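Local structure of putative trimethylamine methyltransferase (Rhizobium meliloti, 4YYC) at residues 153-158 with 183-188; 159-164 with 179-184; 138-143 with 393-398; 165-170 with 490-495; 210-215 with 242-247. The protein belongs to the trimethylamine methyltransferase family and probably acts as a methyltransferase. One frame throughout, in Å; residues are numbered along the deposited sequence.

How the contacts relate
Contacts 1 and 2 are neighbours, with centres about 8 Å apart. They share Glu183 and Pro184, and the salt bridge Arg154 NH1 to Asp160 OD2 (2.8 Å) links them. Contact 3 lies next to both: Arg153 NH2 meets Glu397 OE2 at 2.8 Å, and Thr180 O is 2.8 Å from Gly142 N, a probable hydrogen bond. Contact 4 uses the far end of helix 158-170, whose first turns serve contact 2. Contact 5 meets contact 3 through Tyr141, which touches Leu243 and Val212. An unidentified ligand, probably from the crystallisation liquor, lies near contacts 3 and 5: side chain to ligand, about 5 Å from Trp395 and about 4 Å from Leu243.

Contact 1 (153-158 with 183-188); sequences RRYATI and EPVDIA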
# COMPACT_ATOMS: atom_id res chain seq x y z
N ARG A 153 23.99 -6.03 -14.81
CA ARG A 153 23.32 -7.26 -14.38
C ARG A 153 24.32 -8.39 -14.60
O ARG A 153 24.70 -8.65 -15.75
CB ARG A 153 22.06 -7.52 -15.19
CG ARG A 153 21.20 -8.67 -14.74
CD ARG A 153 20.02 -8.86 -15.65
NE ARG A 153 19.16 -9.98 -15.35
CZ ARG A 153 19.35 -11.23 -15.74
NH1 ARG A 153 20.44 -11.57 -16.43
NH2 ARG A 153 18.44 -12.13 -15.47
N ARG A 154 24.70 -9.08 -13.54
CA ARG A 154 25.75 -10.09 -13.64
C ARG A 154 25.57 -11.13 -12.56
O ARG A 154 24.85 -10.88 -11.58
CB ARG A 154 27.09 -9.41 -13.55
CG ARG A 154 27.32 -8.62 -12.27
CD ARG A 154 28.77 -8.24 -12.07
NE ARG A 154 28.93 -7.40 -10.89
CZ ARG A 154 28.90 -7.84 -9.62
NH1 ARG A 154 28.73 -9.13 -9.32
NH2 ARG A 154 29.02 -6.98 -8.64
N TYR A 155 26.27 -12.27 -12.64
CA TYR A 155 26.19 -13.24 -11.54
C TYR A 155 26.71 -12.64 -10.27
O TYR A 155 27.70 -11.87 -10.27
CB TYR A 155 27.02 -14.51 -11.85
CG TYR A 155 26.33 -15.37 -12.85
CD1 TYR A 155 25.29 -16.14 -12.47
CD2 TYR A 155 26.70 -15.38 -14.19
CE1 TYR A 155 24.63 -16.95 -13.37
CE2 TYR A 155 26.02 -16.17 -15.10
CZ TYR A 155 24.99 -16.94 -14.67
OH TYR A 155 24.27 -17.77 -15.48
N ALA A 156 26.02 -12.94 -9.19
CA ALA A 156 26.41 -12.52 -7.85
C ALA A 156 27.67 -13.23 -7.38
O ALA A 156 27.91 -14.36 -7.76
CB ALA A 156 25.28 -12.87 -6.90
N THR A 157 28.44 -12.54 -6.53
CA THR A 157 29.69 -13.06 -5.97
C THR A 157 29.66 -12.99 -4.47
O THR A 157 28.77 -12.40 -3.87
CB THR A 157 30.88 -12.20 -6.42
OG1 THR A 157 30.73 -10.88 -5.89
CG2 THR A 157 30.97 -12.16 -7.94
N ILE A 158 30.67 -13.61 -3.84
CA ILE A 158 30.78 -13.49 -2.39
C ILE A 158 30.99 -12.05 -1.94
O ILE A 158 30.57 -11.70 -0.85
CB ILE A 158 31.86 -14.46 -1.86
CG1 ILE A 158 31.81 -14.56 -0.33
CG2 ILE A 158 33.24 -14.08 -2.36
CD1 ILE A 158 30.57 -15.20 0.23
N GLU A 183 23.25 -15.62 -4.37
CA GLU A 183 23.94 -16.88 -4.54
C GLU A 183 25.34 -16.60 -5.07
O GLU A 183 25.48 -16.20 -6.23
CB GLU A 183 23.14 -17.72 -5.55
CG GLU A 183 23.61 -19.14 -5.73
CD GLU A 183 23.33 -20.02 -4.53
OE1 GLU A 183 22.26 -19.89 -3.91
OE2 GLU A 183 24.18 -20.89 -4.22
N PRO A 184 26.39 -16.81 -4.27
CA PRO A 184 27.77 -16.44 -4.76
C PRO A 184 28.34 -17.43 -5.76
O PRO A 184 28.58 -18.60 -5.41
CB PRO A 184 28.62 -16.41 -3.49
CG PRO A 184 27.89 -17.26 -2.54
CD PRO A 184 26.42 -17.21 -2.85
N VAL A 185 28.56 -16.98 -6.98
CA VAL A 185 28.95 -17.89 -8.05
C VAL A 185 30.41 -18.30 -7.95
O VAL A 185 30.83 -19.31 -8.57
CB VAL A 185 28.69 -17.22 -9.41
CG1 VAL A 185 29.77 -16.23 -9.74
CG2 VAL A 185 28.53 -18.25 -10.51
N ASP A 186 31.20 -17.53 -7.23
CA ASP A 186 32.66 -17.65 -7.26
C ASP A 186 33.25 -18.49 -6.11
O ASP A 186 34.48 -18.51 -5.90
CB ASP A 186 33.35 -16.29 -7.40
CG ASP A 186 33.00 -15.31 -6.30
OD1 ASP A 186 31.99 -15.48 -5.57
OD2 ASP A 186 33.78 -14.33 -6.25
N ILE A 187 32.39 -19.26 -5.44
CA ILE A 187 32.80 -20.28 -4.51
C ILE A 187 32.08 -21.56 -4.95
O ILE A 187 30.89 -21.55 -5.29
CB ILE A 187 32.48 -19.92 -3.04
CG1 ILE A 187 33.16 -18.57 -2.69
CG2 ILE A 187 32.98 -20.99 -2.12
CD1 ILE A 187 32.78 -18.05 -1.33
N ALA A 188 32.79 -22.68 -4.88
CA ALA A 188 32.18 -23.96 -5.29
C ALA A 188 30.88 -24.24 -4.60
O ALA A 188 30.71 -23.94 -3.42
CB ALA A 188 33.15 -25.09 -5.06
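The ring of Tyr155 is approached obliquely by Val185 CG2, and it also stacks with Phe145. Tyr155 CB is 3.9 Å from Val185 CG1. The second flat group is the carboxylate of Asp186. Asp186 OD1 accepts from Ile158 N at 2.9 Å, through its syn lone pair. Asp186 OD2 lies 3.6 Å from Thr157 CB. The Asp186 CG sits between its own backbone N and carbonyl carbon (chi1 58°), which puts CG beside Thr157 and Ile158. The ring of Pro184 presents CB to the peptide link ahead of Ile158, with Pro184 CB 3.5 Å from Ile158 N.

The backbones are tied by Val185 N to Ala156 O at 2.8 Å. Val185 CG1 also packs on Ala156 O at 3.3 Å. Ala156 CB touches Glu183 O. Farther along, Ile187 CD1 packs on Ile158, 3.7 Å from Ile158 CB. Helix 192-202 backs this apolar patch.

Residues 184-187 form a type I beta turn that rides on the start of helix 158-170. Thr157 is the N-cap of that helix. Its side chain caps one backbone N, and its own N donates to Asp160 OD2. Asp186 takes the next N-H, that of Ile158. A carboxylate at a helix N-terminus faces the positive end of the helix dipole, which probably favours its charged form.

Contact 2 (159-164 with 179-184); sequences EDFRNF and GTVCEP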
# COMPACT_ATOMS: atom_id res chain seq x y z
N GLU A 159 31.69 -11.25 -2.74
CA GLU A 159 31.83 -9.83 -2.43
C GLU A 159 30.43 -9.16 -2.38
O GLU A 159 30.13 -8.40 -1.44
CB GLU A 159 32.74 -9.13 -3.43
CG GLU A 159 32.94 -7.69 -3.05
CD GLU A 159 34.00 -7.00 -3.89
OE1 GLU A 159 34.81 -7.67 -4.61
OE2 GLU A 159 33.97 -5.76 -3.87
N ASP A 160 29.55 -9.47 -3.34
CA ASP A 160 28.21 -8.94 -3.27
C ASP A 160 27.46 -9.44 -2.05
O ASP A 160 26.73 -8.68 -1.38
CB ASP A 160 27.36 -9.34 -4.50
CG ASP A 160 27.90 -8.83 -5.77
OD1 ASP A 160 28.11 -7.59 -5.89
OD2 ASP A 160 28.11 -9.66 -6.68
N PHE A 161 27.60 -10.73 -1.76
CA PHE A 161 26.95 -11.31 -0.56
C PHE A 161 27.35 -10.50 0.68
O PHE A 161 26.53 -10.04 1.46
CB PHE A 161 27.40 -12.77 -0.41
CG PHE A 161 26.60 -13.56 0.58
CD1 PHE A 161 26.83 -13.48 1.96
CD2 PHE A 161 25.57 -14.38 0.14
CE1 PHE A 161 26.05 -14.20 2.85
CE2 PHE A 161 24.80 -15.09 1.03
CZ PHE A 161 25.05 -14.99 2.40
N ARG A 162 28.64 -10.29 0.82
CA ARG A 162 29.13 -9.50 1.94
C ARG A 162 28.57 -8.08 1.94
O ARG A 162 28.17 -7.58 2.99
CB ARG A 162 30.65 -9.48 1.97
CG ARG A 162 31.20 -10.83 2.39
CD ARG A 162 32.68 -10.87 2.17
NE ARG A 162 33.25 -12.10 2.66
CZ ARG A 162 34.56 -12.34 2.65
NH1 ARG A 162 35.45 -11.45 2.16
NH2 ARG A 162 34.98 -13.49 3.16
N ASN A 163 28.53 -7.45 0.77
CA ASN A 163 27.96 -6.11 0.70
C ASN A 163 26.50 -6.08 1.19
O ASN A 163 26.10 -5.14 1.88
CB ASN A 163 28.06 -5.53 -0.69
CG ASN A 163 29.46 -5.11 -1.06
OD1 ASN A 163 30.30 -4.89 -0.18
ND2 ASN A 163 29.73 -4.97 -2.34
N PHE A 164 25.70 -7.06 0.80
CA PHE A 164 24.31 -7.12 1.25
C PHE A 164 24.22 -7.37 2.74
O PHE A 164 23.35 -6.79 3.38
CB PHE A 164 23.46 -8.10 0.46
CG PHE A 164 23.06 -7.58 -0.92
CD1 PHE A 164 22.08 -6.60 -1.05
CD2 PHE A 164 23.62 -8.10 -2.10
CE1 PHE A 164 21.70 -6.12 -2.30
CE2 PHE A 164 23.27 -7.59 -3.37
CZ PHE A 164 22.33 -6.58 -3.44
N GLY A 179 19.59 -14.78 4.92
CA GLY A 179 20.15 -16.04 4.56
C GLY A 179 20.90 -15.92 3.26
O GLY A 179 21.95 -15.30 3.20
N THR A 180 20.33 -16.44 2.19
CA THR A 180 20.97 -16.42 0.87
C THR A 180 20.67 -15.06 0.22
O THR A 180 19.89 -14.95 -0.71
CB THR A 180 20.41 -17.57 0.04
OG1 THR A 180 20.62 -18.80 0.74
CG2 THR A 180 21.02 -17.65 -1.33
N VAL A 181 21.35 -14.03 0.70
CA VAL A 181 21.06 -12.66 0.22
C VAL A 181 21.33 -12.55 -1.28
O VAL A 181 20.67 -11.77 -1.97
CB VAL A 181 21.77 -11.58 1.05
CG1 VAL A 181 21.27 -11.62 2.48
CG2 VAL A 181 23.31 -11.71 1.04
N CYS A 182 22.29 -13.34 -1.75
CA CYS A 182 22.43 -13.69 -3.16
C CYS A 182 23.17 -15.01 -3.21
O CYS A 182 23.63 -15.48 -2.19
CB CYS A 182 23.13 -12.59 -3.94
SG CYS A 182 24.78 -12.15 -3.33
N GLU A 183 23.25 -15.62 -4.37
CA GLU A 183 23.94 -16.88 -4.54
C GLU A 183 25.34 -16.60 -5.07
O GLU A 183 25.48 -16.20 -6.23
CB GLU A 183 23.14 -17.72 -5.55
CG GLU A 183 23.61 -19.14 -5.73
CD GLU A 183 23.33 -20.02 -4.53
OE1 GLU A 183 22.26 -19.89 -3.91
OE2 GLU A 183 24.18 -20.89 -4.22
N PRO A 184 26.39 -16.81 -4.27
CA PRO A 184 27.77 -16.44 -4.76
C PRO A 184 28.34 -17.43 -5.76
O PRO A 184 28.58 -18.60 -5.41
CB PRO A 184 28.62 -16.41 -3.49
CG PRO A 184 27.89 -17.26 -2.54
CD PRO A 184 26.42 -17.21 -2.85
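The Phe161 ring takes Val181 CG2 over one face in a CH-pi contact. Val181 CG2 is 3.6 Å from the Phe161 ring centroid and only 12° off the ring normal, hence over the centre. Phe161 CG is anti to its backbone N (chi1 -167°), which sets CG off toward the loop. The same Val181 methyl, CG2, also touches Phe164 CB at 3.7 Å, so it sits between two aromatic side chains.

Carbonyl oxygens meet the ring as well. Cys182 O lies in plane at the edge, 3.2 Å from Phe161 CD2. This buried oxygen has no hydrogen-bond partner in the model, and the weakly positive ring hydrogens probably offset part of that cost. Gly179 O comes obliquely to Phe161 CZ at 3.2 Å, and it also accepts from His200.

Sulfur contacts follow. Cys182 SG rests on the helix backbone, 3.5 Å from Phe161 N, and lies obliquely to the Phe161 ring, 5.4 Å from its centroid. Cys182 SG also touches Asp160 CB at 4.0 Å. The carboxylate of Asp160 is held elsewhere, by Tyr404 and Arg154.

No hydrogen bond crosses between the two segments. The arrangement is a helix with its following loop folded back against it. That loop is bent by an inverse gamma turn centred on Thr180, about 7 Å, side chain to ligand, from the unidentified ligand.

Contact 3 (138-143 with 393-398); sequences APVYGP and AGWLEG
Val140 N donates to Ala393 O at 2.9 Å. The side chain of Val140 covers the same oxygen, with Val140 CB at 3.4 Å and CG1 at 3.5 Å from Ala393 O, so the same residue both bonds and packs on it.

From there Val140 packs its two methyls on the backbone of residues 393-395. Val140 CG1 lies 4.1 Å from Gly394 CA. Gly394 has a positive phi, and the lack of a side chain there leaves room for Val140 CG1 between the two segments. The other methyl, CG2, points anti to the backbone N (CG1 has chi1 61°). Val140 CG2 lies 3.8 Å from Trp395 CA and 4.0 Å from Trp395 CB. The indole is met only obliquely by this methyl.

The contact joins a loop to a sheet. Residues 138-143 lie between strands 134-137 and 145-147. Strand 395-396 is an outermost strand, within this chain, of the mixed sheet that also holds strands 401-403, 145-147 and 153-155. The loop therefore runs beside residues leading into one strand before entering another strand of the same sheet.

Trp395 is about 5 Å, side chain to ligand, from the bound unidentified ligand. The indole is held by NE1, which donates to Cys361 O, and by an edge-to-face contact with His391. Val140 also touches Ser402 of strand 401-403.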
# COMPACT_ATOMS: atom_id res chain seq x y z
N ALA A 138 13.61 -9.23 7.00
CA ALA A 138 14.85 -9.84 6.52
C ALA A 138 15.05 -9.53 5.05
O ALA A 138 14.07 -9.27 4.33
CB ALA A 138 14.83 -11.33 6.66
N PRO A 139 16.29 -9.58 4.58
CA PRO A 139 16.52 -9.28 3.15
C PRO A 139 15.98 -10.29 2.15
O PRO A 139 15.53 -11.40 2.47
CB PRO A 139 18.05 -9.18 3.04
CG PRO A 139 18.55 -9.04 4.45
CD PRO A 139 17.55 -9.69 5.32
N VAL A 140 16.01 -9.84 0.90
CA VAL A 140 15.96 -10.73 -0.27
C VAL A 140 16.71 -12.04 -0.05
O VAL A 140 17.79 -12.06 0.54
CB VAL A 140 16.46 -10.00 -1.52
CG1 VAL A 140 17.90 -9.53 -1.35
CG2 VAL A 140 16.23 -10.81 -2.79
N TYR A 141 16.14 -13.12 -0.58
CA TYR A 141 16.74 -14.47 -0.48
C TYR A 141 16.63 -15.16 -1.84
O TYR A 141 15.55 -15.23 -2.44
CB TYR A 141 15.93 -15.22 0.58
CG TYR A 141 16.41 -16.61 0.97
CD1 TYR A 141 16.29 -17.67 0.09
CD2 TYR A 141 16.90 -16.83 2.25
CE1 TYR A 141 16.69 -18.95 0.45
CE2 TYR A 141 17.28 -18.11 2.62
CZ TYR A 141 17.17 -19.16 1.73
OH TYR A 141 17.59 -20.45 2.09
N GLY A 142 17.75 -15.68 -2.31
CA GLY A 142 17.80 -16.53 -3.50
C GLY A 142 18.43 -16.06 -4.80
O GLY A 142 18.89 -16.90 -5.55
N PRO A 143 18.47 -14.73 -5.10
CA PRO A 143 18.87 -14.41 -6.48
C PRO A 143 20.29 -14.84 -6.88
O PRO A 143 21.25 -14.62 -6.17
CB PRO A 143 18.79 -12.88 -6.50
CG PRO A 143 17.66 -12.61 -5.59
CD PRO A 143 17.84 -13.57 -4.46
N ALA A 393 13.57 -6.37 1.48
CA ALA A 393 14.31 -5.40 0.65
C ALA A 393 15.24 -6.06 -0.30
O ALA A 393 15.94 -7.04 0.08
CB ALA A 393 15.07 -4.41 1.48
N GLY A 394 15.33 -5.52 -1.49
CA GLY A 394 16.34 -5.93 -2.46
C GLY A 394 15.89 -6.77 -3.65
O GLY A 394 16.66 -6.89 -4.63
N TRP A 395 14.72 -7.40 -3.58
CA TRP A 395 14.23 -8.25 -4.67
C TRP A 395 13.86 -7.45 -5.92
O TRP A 395 13.08 -6.48 -5.85
CB TRP A 395 12.99 -8.97 -4.16
CG TRP A 395 12.14 -9.76 -5.07
CD1 TRP A 395 11.39 -9.33 -6.13
CD2 TRP A 395 11.84 -11.16 -4.94
NE1 TRP A 395 10.61 -10.36 -6.63
CE2 TRP A 395 10.88 -11.49 -5.92
CE3 TRP A 395 12.30 -12.18 -4.09
CZ2 TRP A 395 10.39 -12.77 -6.07
CZ3 TRP A 395 11.80 -13.42 -4.24
CH2 TRP A 395 10.88 -13.72 -5.23
N LEU A 396 14.31 -7.94 -7.06
CA LEU A 396 13.93 -7.40 -8.33
C LEU A 396 13.80 -8.57 -9.31
O LEU A 396 14.31 -9.68 -9.08
CB LEU A 396 15.04 -6.38 -8.78
CG LEU A 396 14.71 -5.37 -9.85
CD1 LEU A 396 13.54 -4.48 -9.47
CD2 LEU A 396 15.93 -4.51 -10.08
N GLU A 397 13.11 -8.33 -10.42
CA GLU A 397 13.08 -9.22 -11.54
C GLU A 397 12.55 -10.59 -11.11
O GLU A 397 13.09 -11.63 -11.46
CB GLU A 397 14.47 -9.29 -12.23
CG GLU A 397 14.37 -9.78 -13.65
CD GLU A 397 15.73 -10.04 -14.25
OE1 GLU A 397 16.55 -9.09 -14.38
OE2 GLU A 397 16.01 -11.21 -14.55
N GLY A 398 11.48 -10.59 -10.32
CA GLY A 398 10.82 -11.81 -10.00
C GLY A 398 11.63 -12.77 -9.16
O GLY A 398 11.32 -13.99 -9.12

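Contact 4 (165-170 with 490-495); sequences VKLAYM and RSWLEH
Met170 and Trp492 form the tight part of a crossed helix pair. The ends of helices 158-170 and 481-495 meet almost perpendicularly (91°), with their axes 10.0 Å apart. Met170 is a selenomethionine. Met170 SE comes within 3.2 Å of Trp492 O. The chain is bent at chi3 (-76°), which turns Met170 CE back to lie 3.7 Å from Trp492 CB. Selenium also makes a Met-aromatic contact, oblique to the five-membered ring. On the six-membered ring, Met170 CB packs 3.8 Å from Trp492 CE3, and Leu167 CD2 reaches the same atom. Leu167 O lies at the edge of the indole, near its plane.

Leu493 continues the apolar layer. Leu167 CD2 meets Leu493 CG at 3.9 Å, the two side chains crossing at about a right angle. Tyr404 and Phe407 of helix 404-420 also touch Leu167.

The Lys166 side is looser and hydrated. The aliphatic part of Lys166 packs, with Lys166 CB 3.9 Å from Leu493 CD2. The rest of the Lys166 chain runs out straight, and its amino group meets the other helix through solvent. One water accepts from Lys166 NZ at 2.9 Å and donates to Leu493 O at 2.7 Å.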
# COMPACT_ATOMS: atom_id res chain seq x y z
N VAL A 165 25.10 -8.22 3.28
CA VAL A 165 25.13 -8.39 4.71
C VAL A 165 25.45 -7.07 5.41
O VAL A 165 24.82 -6.71 6.41
CB VAL A 165 26.06 -9.52 5.14
CG1 VAL A 165 26.15 -9.59 6.65
CG2 VAL A 165 25.52 -10.85 4.63
N LYS A 166 26.44 -6.35 4.89
CA LYS A 166 26.80 -5.05 5.43
C LYS A 166 25.63 -4.06 5.39
O LYS A 166 25.35 -3.38 6.37
CB LYS A 166 28.01 -4.45 4.70
CG LYS A 166 29.32 -5.25 4.87
CD LYS A 166 30.41 -4.62 4.02
CE LYS A 166 31.74 -5.29 4.24
NZ LYS A 166 32.83 -4.79 3.38
N LEU A 167 24.94 -3.98 4.24
CA LEU A 167 23.83 -3.04 4.12
C LEU A 167 22.67 -3.41 5.03
O LEU A 167 22.01 -2.52 5.60
CB LEU A 167 23.35 -2.99 2.67
CG LEU A 167 24.35 -2.39 1.65
CD1 LEU A 167 23.74 -2.53 0.28
CD2 LEU A 167 24.68 -0.94 1.90
N ALA A 168 22.45 -4.71 5.20
CA ALA A 168 21.42 -5.17 6.13
C ALA A 168 21.78 -4.86 7.59
O ALA A 168 20.89 -4.51 8.38
CB ALA A 168 21.19 -6.67 5.98
N TYR A 169 23.06 -4.97 7.93
CA TYR A 169 23.55 -4.60 9.27
C TYR A 169 23.29 -3.12 9.54
O TYR A 169 22.88 -2.74 10.62
CB TYR A 169 25.04 -4.96 9.39
CG TYR A 169 25.68 -4.42 10.63
CD1 TYR A 169 25.42 -4.98 11.86
CD2 TYR A 169 26.50 -3.28 10.57
CE1 TYR A 169 26.03 -4.50 13.00
CE2 TYR A 169 27.11 -2.79 11.71
CZ TYR A 169 26.86 -3.39 12.92
OH TYR A 169 27.43 -2.91 14.06
N MSE A 170 23.54 -2.28 8.53
CA MSE A 170 23.40 -0.84 8.68
C MSE A 170 21.97 -0.35 8.58
O MSE A 170 21.63 0.64 9.22
CB MSE A 170 24.26 -0.12 7.67
CG MSE A 170 25.72 -0.32 7.98
SE MSE A 170 26.91 0.62 6.72
CE MSE A 170 26.80 -0.53 5.17
N ARG A 490 26.70 3.54 -1.65
CA ARG A 490 28.18 3.71 -1.71
C ARG A 490 28.71 4.35 -0.42
O ARG A 490 29.75 3.93 0.11
CB ARG A 490 28.56 4.54 -2.93
CG ARG A 490 28.37 3.79 -4.25
CD ARG A 490 28.73 4.67 -5.41
NE ARG A 490 28.53 4.05 -6.72
CZ ARG A 490 29.41 3.31 -7.38
NH1 ARG A 490 30.61 3.02 -6.87
NH2 ARG A 490 29.12 2.88 -8.60
N SER A 491 27.99 5.34 0.08
CA SER A 491 28.36 6.04 1.27
C SER A 491 28.31 5.12 2.48
O SER A 491 29.25 5.10 3.29
CB SER A 491 27.44 7.23 1.51
OG SER A 491 27.95 7.97 2.60
N TRP A 492 27.23 4.35 2.59
CA TRP A 492 27.11 3.40 3.69
C TRP A 492 28.26 2.38 3.67
O TRP A 492 28.86 2.08 4.72
CB TRP A 492 25.79 2.66 3.65
CG TRP A 492 24.60 3.41 4.14
CD1 TRP A 492 24.47 4.75 4.32
CD2 TRP A 492 23.34 2.82 4.46
NE1 TRP A 492 23.17 5.04 4.73
CE2 TRP A 492 22.47 3.86 4.84
CE3 TRP A 492 22.85 1.50 4.49
CZ2 TRP A 492 21.15 3.63 5.24
CZ3 TRP A 492 21.55 1.28 4.86
CH2 TRP A 492 20.73 2.34 5.24
N LEU A 493 28.59 1.88 2.49
CA LEU A 493 29.62 0.84 2.40
C LEU A 493 31.00 1.42 2.72
O LEU A 493 31.84 0.72 3.33
CB LEU A 493 29.60 0.18 1.04
CG LEU A 493 28.44 -0.78 0.81
CD1 LEU A 493 28.40 -1.16 -0.65
CD2 LEU A 493 28.53 -2.03 1.69
N GLU A 494 31.22 2.67 2.36
CA GLU A 494 32.47 3.37 2.74
C GLU A 494 32.61 3.57 4.24
O GLU A 494 33.73 3.47 4.75
CB GLU A 494 32.60 4.72 2.02
CG GLU A 494 32.97 4.50 0.58
N HIS A 495 31.51 3.83 4.94
CA HIS A 495 31.55 4.09 6.36
C HIS A 495 31.36 2.92 7.28
O HIS A 495 31.57 3.04 8.47
CB HIS A 495 30.63 5.26 6.69
CG HIS A 495 31.14 6.53 6.07
ND1 HIS A 495 30.70 6.98 4.84
CD2 HIS A 495 32.15 7.36 6.44
CE1 HIS A 495 31.36 8.09 4.53
NE2 HIS A 495 32.24 8.34 5.48
O HOH W 1 32.54 -1.89 2.95

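Contact 5 (210-215 with 242-247); sequences GSVTAP and NLINAN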
# COMPACT_ATOMS: atom_id res chain seq x y z
N GLY A 210 19.99 -20.20 8.20
CA GLY A 210 20.89 -21.29 7.90
C GLY A 210 20.82 -21.82 6.51
O GLY A 210 19.98 -21.44 5.70
N SER A 211 21.76 -22.72 6.19
CA SER A 211 21.80 -23.31 4.85
C SER A 211 20.79 -24.46 4.80
O SER A 211 20.68 -25.24 5.77
CB SER A 211 23.18 -23.86 4.54
OG SER A 211 23.19 -24.51 3.26
N VAL A 212 20.12 -24.59 3.66
CA VAL A 212 19.12 -25.64 3.45
C VAL A 212 19.35 -26.43 2.20
O VAL A 212 18.54 -27.28 1.84
CB VAL A 212 17.67 -25.11 3.54
CG1 VAL A 212 17.38 -24.61 4.94
CG2 VAL A 212 17.42 -24.06 2.51
N THR A 213 20.49 -26.22 1.54
CA THR A 213 20.69 -26.77 0.22
C THR A 213 21.11 -28.23 0.21
O THR A 213 21.03 -28.88 -0.83
CB THR A 213 21.64 -25.94 -0.62
OG1 THR A 213 22.89 -25.83 0.04
CG2 THR A 213 21.02 -24.57 -0.83
N ALA A 214 21.59 -28.73 1.32
CA ALA A 214 21.80 -30.20 1.55
C ALA A 214 21.80 -30.46 3.04
O ALA A 214 22.14 -29.58 3.85
CB ALA A 214 23.11 -30.65 0.95
N PRO A 215 21.42 -31.68 3.47
CA PRO A 215 21.40 -31.88 4.92
C PRO A 215 22.74 -31.69 5.63
O PRO A 215 22.79 -31.17 6.73
CB PRO A 215 20.85 -33.31 5.09
CG PRO A 215 20.36 -33.72 3.74
CD PRO A 215 20.78 -32.74 2.69
N ASN A 242 15.07 -21.15 9.03
CA ASN A 242 15.55 -21.93 7.91
C ASN A 242 14.44 -22.18 6.94
O ASN A 242 13.37 -22.62 7.35
CB ASN A 242 16.19 -23.21 8.43
CG ASN A 242 17.29 -22.90 9.41
OD1 ASN A 242 18.33 -22.41 8.99
ND2 ASN A 242 17.03 -23.06 10.70
N LEU A 243 14.62 -21.84 5.68
CA LEU A 243 13.55 -21.89 4.71
C LEU A 243 13.30 -23.30 4.22
O LEU A 243 14.15 -23.87 3.56
CB LEU A 243 13.84 -20.95 3.55
CG LEU A 243 12.76 -20.81 2.50
CD1 LEU A 243 11.48 -20.27 3.07
CD2 LEU A 243 13.30 -19.82 1.45
N ILE A 244 12.13 -23.84 4.51
CA ILE A 244 11.74 -25.21 4.14
C ILE A 244 10.57 -25.09 3.15
O ILE A 244 9.40 -24.97 3.56
CB ILE A 244 11.36 -26.07 5.37
CG1 ILE A 244 12.50 -26.06 6.42
CG2 ILE A 244 10.96 -27.48 4.91
CD1 ILE A 244 13.81 -26.66 5.94
N ASN A 245 10.87 -25.03 1.86
CA ASN A 245 9.82 -24.94 0.88
C ASN A 245 9.12 -26.27 0.63
O ASN A 245 9.74 -27.33 0.71
CB ASN A 245 10.35 -24.42 -0.44
CG ASN A 245 10.78 -22.96 -0.37
OD1 ASN A 245 11.97 -22.66 -0.48
ND2 ASN A 245 9.83 -22.05 -0.21
N ALA A 246 7.82 -26.20 0.35
CA ALA A 246 7.11 -27.27 -0.32
C ALA A 246 7.34 -27.09 -1.80
O ALA A 246 7.44 -25.95 -2.30
CB ALA A 246 5.63 -27.24 -0.04
N ASN A 247 7.38 -28.21 -2.49
CA ASN A 247 7.32 -28.24 -3.94
C ASN A 247 5.86 -28.27 -4.33
O ASN A 247 5.29 -29.28 -4.69
CB ASN A 247 8.08 -29.45 -4.49
CG ASN A 247 8.18 -29.43 -5.99
OD1 ASN A 247 7.88 -28.42 -6.65
ND2 ASN A 247 8.58 -30.56 -6.57
O HOH W 2 17.25 -20.84 4.95
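Asn242 CG is anti to its carbonyl carbon (chi1 -56°), which brings CG to the Gly210 side. Val212 CG1 is likewise anti to its carbonyl carbon (chi1 -65°), and this methyl, Val212 CG1, lands 3.9 Å from Asn242 CB. The setting is a beta-alpha-beta crossover. Strand 208-209 runs parallel to strand 240-245, with helices 215-229 and 231-236 in the connection. Further parallel strands continue the sheet, consistent with the beta/alpha barrel of this methyltransferase family. Residues 210-215 form the loop that leaves the first strand and leads into helix 215-229.

The direct polar link is weak. Gly210 N donates to Asn242 OD1 at 2.9 Å, but the angle at hydrogen is only 124°. Asn242 OD1 also lies 3.0 Å from Gly210 CA; glycine leaves it that room. The other end of the amide is held more firmly, since Asn242 ND2 donates to Ala269 O and Thr240 OG1. These bonds probably fix the rotation of the group.

Val212 makes the apolar part of the contact. Val212 CG2 lies 3.4 Å from Leu243 O, and Val212 CG1 reaches Ile244 CD1 at 4.2 Å. Tyr263 and Ala259 of helix 254-265 also touch Val212.

The strand lies beside the bound unidentified ligand, which probably comes from the crystallisation liquor. Leu243 is about 4 Å from it, side chain to ligand, and Asn245 ND2 donates a hydrogen bond to it. A water bridges the two backbones: it donates to Gly210 O at 2.9 Å and accepts from Leu243 N at 2.9 Å.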